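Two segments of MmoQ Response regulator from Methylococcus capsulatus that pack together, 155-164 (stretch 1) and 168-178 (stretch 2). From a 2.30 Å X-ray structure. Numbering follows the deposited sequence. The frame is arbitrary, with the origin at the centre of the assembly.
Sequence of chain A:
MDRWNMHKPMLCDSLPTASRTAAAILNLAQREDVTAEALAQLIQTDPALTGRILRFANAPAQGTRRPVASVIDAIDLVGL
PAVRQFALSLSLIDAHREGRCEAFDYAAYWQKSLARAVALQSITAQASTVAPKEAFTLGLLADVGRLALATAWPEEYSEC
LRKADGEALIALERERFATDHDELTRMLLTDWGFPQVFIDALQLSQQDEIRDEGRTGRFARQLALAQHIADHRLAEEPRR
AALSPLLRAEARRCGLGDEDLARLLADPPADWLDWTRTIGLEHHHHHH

Stretch 1 (155-164) EEYSECLRKA
Stretch 2 (168-178) ALIALERERFA

How do the two backbones run? Residues 155-163 and 168-177 are helical, each the continuation of a helix that begins earlier in the chain, their directions 154° apart, so nearly antiparallel, with axes approaching to 9.6 Å. The CA atoms of Glu156 and Arg176 lie 7.8 Å apart, those of Cys160 and Leu172 6.5 Å, and those of Ala164 and Leu169 4.7 Å, so the pair closes toward Ala164 and Leu169. Ala164 leaves helical geometry at phi/psi -151/163, and Ala178 does so with positive phi (54/31).

What fills the middle? Cys160, chi1 m, is a knob among Leu169, Leu172, Arg176 and Phe177. Its CB is 3.7 Å from Leu169 CD1, and its SG 3.8 Å from Leu172 CG. Both leucines are t,p (177/61 and -168/42). Leu161, m,t, points away at CB, yet its CD2 comes back to 3.8 Å from Leu169 CD2. At the narrow end, Ala164 CB lies 3.6 Å from Leu169 N and 4.1 Å from Leu169 CB.

How does Arg176 reach two carboxylates? With chi1 and chi2 both m and chi3 at -130°, its guanidinium turns its edge to them. Arg176 NH2 donates to Glu159 OE1 at 3.0 Å, while Arg176 NE makes a weak hydrogen bond to Glu156 OE1 at 3.3 Å; both are salt bridges. Glu159 is extended (m,t), whereas Glu156 bends at chi2 -93°. Lys163 (p,t,m,t) brings NZ to 3.9 Å from Arg176 NH2, a like-charge approach.

What do the aromatic residues do? Tyr157, chi1 t and chi2 50°, starts sideways but extends its hydroxyl to the second helix, where OH donates to Glu173 OE2 at 2.7 Å, although the position of OE2 is less certain; Glu173 is m,t with chi3 -7°. Phe177, chi1 m and chi2 -65°, brings CE2 obliquely to 3.8 Å from Tyr157 CD1.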

# COMPACT_ATOMS: atom_id res chain seq x y z
N GLU A 155 3.73 -5.00 -21.06
CA GLU A 155 3.66 -4.36 -22.38
C GLU A 155 2.30 -3.72 -22.64
O GLU A 155 2.22 -2.62 -23.18
CB GLU A 155 3.99 -5.36 -23.51
CG GLU A 155 5.41 -5.91 -23.45
CD GLU A 155 6.47 -4.85 -23.68
OE1 GLU A 155 6.19 -3.87 -24.39
OE2 GLU A 155 7.59 -5.01 -23.14
N GLU A 156 1.23 -4.41 -22.26
CA GLU A 156 -0.08 -3.80 -22.42
C GLU A 156 -0.20 -2.56 -21.54
O GLU A 156 -0.71 -1.53 -21.98
CB GLU A 156 -1.20 -4.78 -22.10
CG GLU A 156 -1.47 -5.76 -23.22
CD GLU A 156 -2.57 -5.29 -24.16
OE1 GLU A 156 -3.30 -4.34 -23.83
OE2 GLU A 156 -2.70 -5.89 -25.24
N TYR A 157 0.30 -2.66 -20.32
CA TYR A 157 0.14 -1.55 -19.39
C TYR A 157 1.00 -0.36 -19.80
O TYR A 157 0.60 0.78 -19.61
CB TYR A 157 0.40 -1.97 -17.94
CG TYR A 157 -0.20 -1.03 -16.91
CD1 TYR A 157 -1.54 -0.65 -16.99
CD2 TYR A 157 0.56 -0.54 -15.86
CE1 TYR A 157 -2.10 0.20 -16.05
CE2 TYR A 157 0.00 0.30 -14.90
CZ TYR A 157 -1.33 0.67 -15.00
OH TYR A 157 -1.88 1.52 -14.06
N SER A 158 2.17 -0.61 -20.40
CA SER A 158 2.96 0.49 -20.98
C SER A 158 2.18 1.27 -22.03
O SER A 158 2.23 2.50 -22.06
CB SER A 158 4.28 0.01 -21.57
OG SER A 158 5.24 -0.23 -20.55
N GLU A 159 1.45 0.57 -22.89
CA GLU A 159 0.55 1.26 -23.81
C GLU A 159 -0.42 2.17 -23.05
O GLU A 159 -0.53 3.36 -23.35
CB GLU A 159 -0.25 0.27 -24.66
CG GLU A 159 0.56 -0.56 -25.64
CD GLU A 159 -0.31 -1.54 -26.43
OE1 GLU A 159 -1.54 -1.30 -26.51
OE2 GLU A 159 0.23 -2.53 -26.96
N CYS A 160 -1.14 1.62 -22.08
CA CYS A 160 -2.10 2.43 -21.33
C CYS A 160 -1.42 3.65 -20.70
O CYS A 160 -1.92 4.77 -20.80
CB CYS A 160 -2.77 1.60 -20.25
SG CYS A 160 -3.69 0.18 -20.88
N LEU A 161 -0.27 3.43 -20.08
CA LEU A 161 0.40 4.50 -19.36
C LEU A 161 0.87 5.62 -20.29
O LEU A 161 0.88 6.79 -19.92
CB LEU A 161 1.59 3.94 -18.56
CG LEU A 161 1.19 3.11 -17.34
CD1 LEU A 161 2.42 2.62 -16.61
CD2 LEU A 161 0.30 3.90 -16.40
N ARG A 162 1.25 5.27 -21.52
CA ARG A 162 1.70 6.28 -22.47
C ARG A 162 0.55 7.11 -23.04
O ARG A 162 0.74 8.28 -23.37
CB ARG A 162 2.53 5.65 -23.58
CG ARG A 162 3.85 5.10 -23.07
CD ARG A 162 4.60 4.34 -24.12
NE ARG A 162 5.95 4.04 -23.65
CZ ARG A 162 6.47 2.82 -23.54
NH1 ARG A 162 5.74 1.75 -23.88
NH2 ARG A 162 7.71 2.67 -23.11
N LYS A 163 -0.65 6.53 -23.13
CA LYS A 163 -1.76 7.24 -23.75
C LYS A 163 -2.78 7.87 -22.81
O LYS A 163 -3.61 8.67 -23.25
CB LYS A 163 -2.47 6.36 -24.79
CG LYS A 163 -2.81 4.99 -24.31
CD LYS A 163 -3.30 4.13 -25.47
CE LYS A 163 -4.65 4.61 -26.00
NZ LYS A 163 -5.36 3.53 -26.78
N ALA A 164 -2.73 7.55 -21.52
CA ALA A 164 -3.74 8.09 -20.61
C ALA A 164 -3.27 8.26 -19.17
O ALA A 164 -2.27 7.69 -18.75
CB ALA A 164 -5.00 7.24 -20.65
N ALA A 168 -9.20 8.78 -17.49
CA ALA A 168 -9.07 8.18 -18.81
C ALA A 168 -8.24 6.90 -18.71
O ALA A 168 -8.54 5.91 -19.36
CB ALA A 168 -8.44 9.16 -19.81
N LEU A 169 -7.20 6.92 -17.88
CA LEU A 169 -6.42 5.69 -17.63
C LEU A 169 -7.30 4.60 -16.99
O LEU A 169 -7.26 3.44 -17.40
CB LEU A 169 -5.18 5.97 -16.78
CG LEU A 169 -4.36 4.73 -16.43
CD1 LEU A 169 -3.83 4.05 -17.69
CD2 LEU A 169 -3.21 5.10 -15.49
N ILE A 170 -8.10 4.98 -15.99
CA ILE A 170 -9.02 4.05 -15.35
C ILE A 170 -9.92 3.41 -16.41
O ILE A 170 -10.07 2.18 -16.45
CB ILE A 170 -9.92 4.75 -14.29
CG1 ILE A 170 -9.07 5.29 -13.13
CG2 ILE A 170 -11.00 3.79 -13.78
CD1 ILE A 170 -8.41 4.22 -12.29
N ALA A 171 -10.49 4.24 -17.27
CA ALA A 171 -11.36 3.74 -18.34
C ALA A 171 -10.60 2.79 -19.27
O ALA A 171 -11.14 1.79 -19.73
CB ALA A 171 -11.96 4.90 -19.15
N LEU A 172 -9.33 3.10 -19.53
CA LEU A 172 -8.54 2.31 -20.46
C LEU A 172 -8.21 0.97 -19.84
O LEU A 172 -8.22 -0.07 -20.51
CB LEU A 172 -7.27 3.06 -20.85
CG LEU A 172 -6.52 2.45 -22.04
CD1 LEU A 172 -7.49 2.04 -23.14
CD2 LEU A 172 -5.49 3.43 -22.57
N GLU A 173 -7.93 1.00 -18.54
CA GLU A 173 -7.61 -0.23 -17.82
C GLU A 173 -8.79 -1.18 -17.88
O GLU A 173 -8.63 -2.35 -18.20
CB GLU A 173 -7.21 0.08 -16.37
CG GLU A 173 -5.87 0.80 -16.23
CD GLU A 173 -5.63 1.29 -14.81
OE1 GLU A 173 -6.57 1.19 -13.99
OE2 GLU A 173 -4.52 1.79 -14.53
N ARG A 174 -9.99 -0.66 -17.60
CA ARG A 174 -11.19 -1.49 -17.65
C ARG A 174 -11.38 -2.17 -19.01
O ARG A 174 -11.76 -3.33 -19.10
CB ARG A 174 -12.43 -0.68 -17.26
CG ARG A 174 -12.49 -0.38 -15.77
CD ARG A 174 -13.64 0.55 -15.42
NE ARG A 174 -13.62 0.91 -14.00
CZ ARG A 174 -14.39 1.85 -13.45
NH1 ARG A 174 -15.23 2.57 -14.19
NH2 ARG A 174 -14.30 2.10 -12.14
N GLU A 175 -11.07 -1.44 -20.08
CA GLU A 175 -11.18 -1.96 -21.43
C GLU A 175 -10.19 -3.10 -21.67
O GLU A 175 -10.56 -4.17 -22.18
CB GLU A 175 -10.93 -0.83 -22.41
CG GLU A 175 -11.42 -1.05 -23.81
CD GLU A 175 -11.35 0.24 -24.62
OE1 GLU A 175 -12.29 1.05 -24.53
OE2 GLU A 175 -10.35 0.44 -25.34
N ARG A 176 -8.93 -2.88 -21.29
CA ARG A 176 -7.87 -3.85 -21.57
C ARG A 176 -7.92 -5.07 -20.65
O ARG A 176 -7.68 -6.20 -21.08
CB ARG A 176 -6.50 -3.16 -21.48
CG ARG A 176 -6.36 -1.91 -22.35
CD ARG A 176 -6.27 -2.28 -23.82
NE ARG A 176 -5.14 -1.63 -24.48
CZ ARG A 176 -5.27 -0.63 -25.34
NH1 ARG A 176 -6.47 -0.18 -25.67
NH2 ARG A 176 -4.19 -0.08 -25.89
N PHE A 177 -8.26 -4.84 -19.39
CA PHE A 177 -8.05 -5.84 -18.34
C PHE A 177 -9.32 -6.23 -17.58
O PHE A 177 -9.28 -7.11 -16.73
CB PHE A 177 -7.03 -5.30 -17.33
CG PHE A 177 -5.77 -4.75 -17.94
CD1 PHE A 177 -4.90 -5.57 -18.63
CD2 PHE A 177 -5.44 -3.42 -17.79
CE1 PHE A 177 -3.72 -5.07 -19.18
CE2 PHE A 177 -4.27 -2.91 -18.33
CZ PHE A 177 -3.42 -3.74 -19.03
N ALA A 178 -10.44 -5.57 -17.87
CA ALA A 178 -11.67 -5.74 -17.10
C ALA A 178 -11.45 -5.50 -15.61
O ALA A 178 -12.11 -6.12 -14.78
CB ALA A 178 -12.27 -7.11 -17.31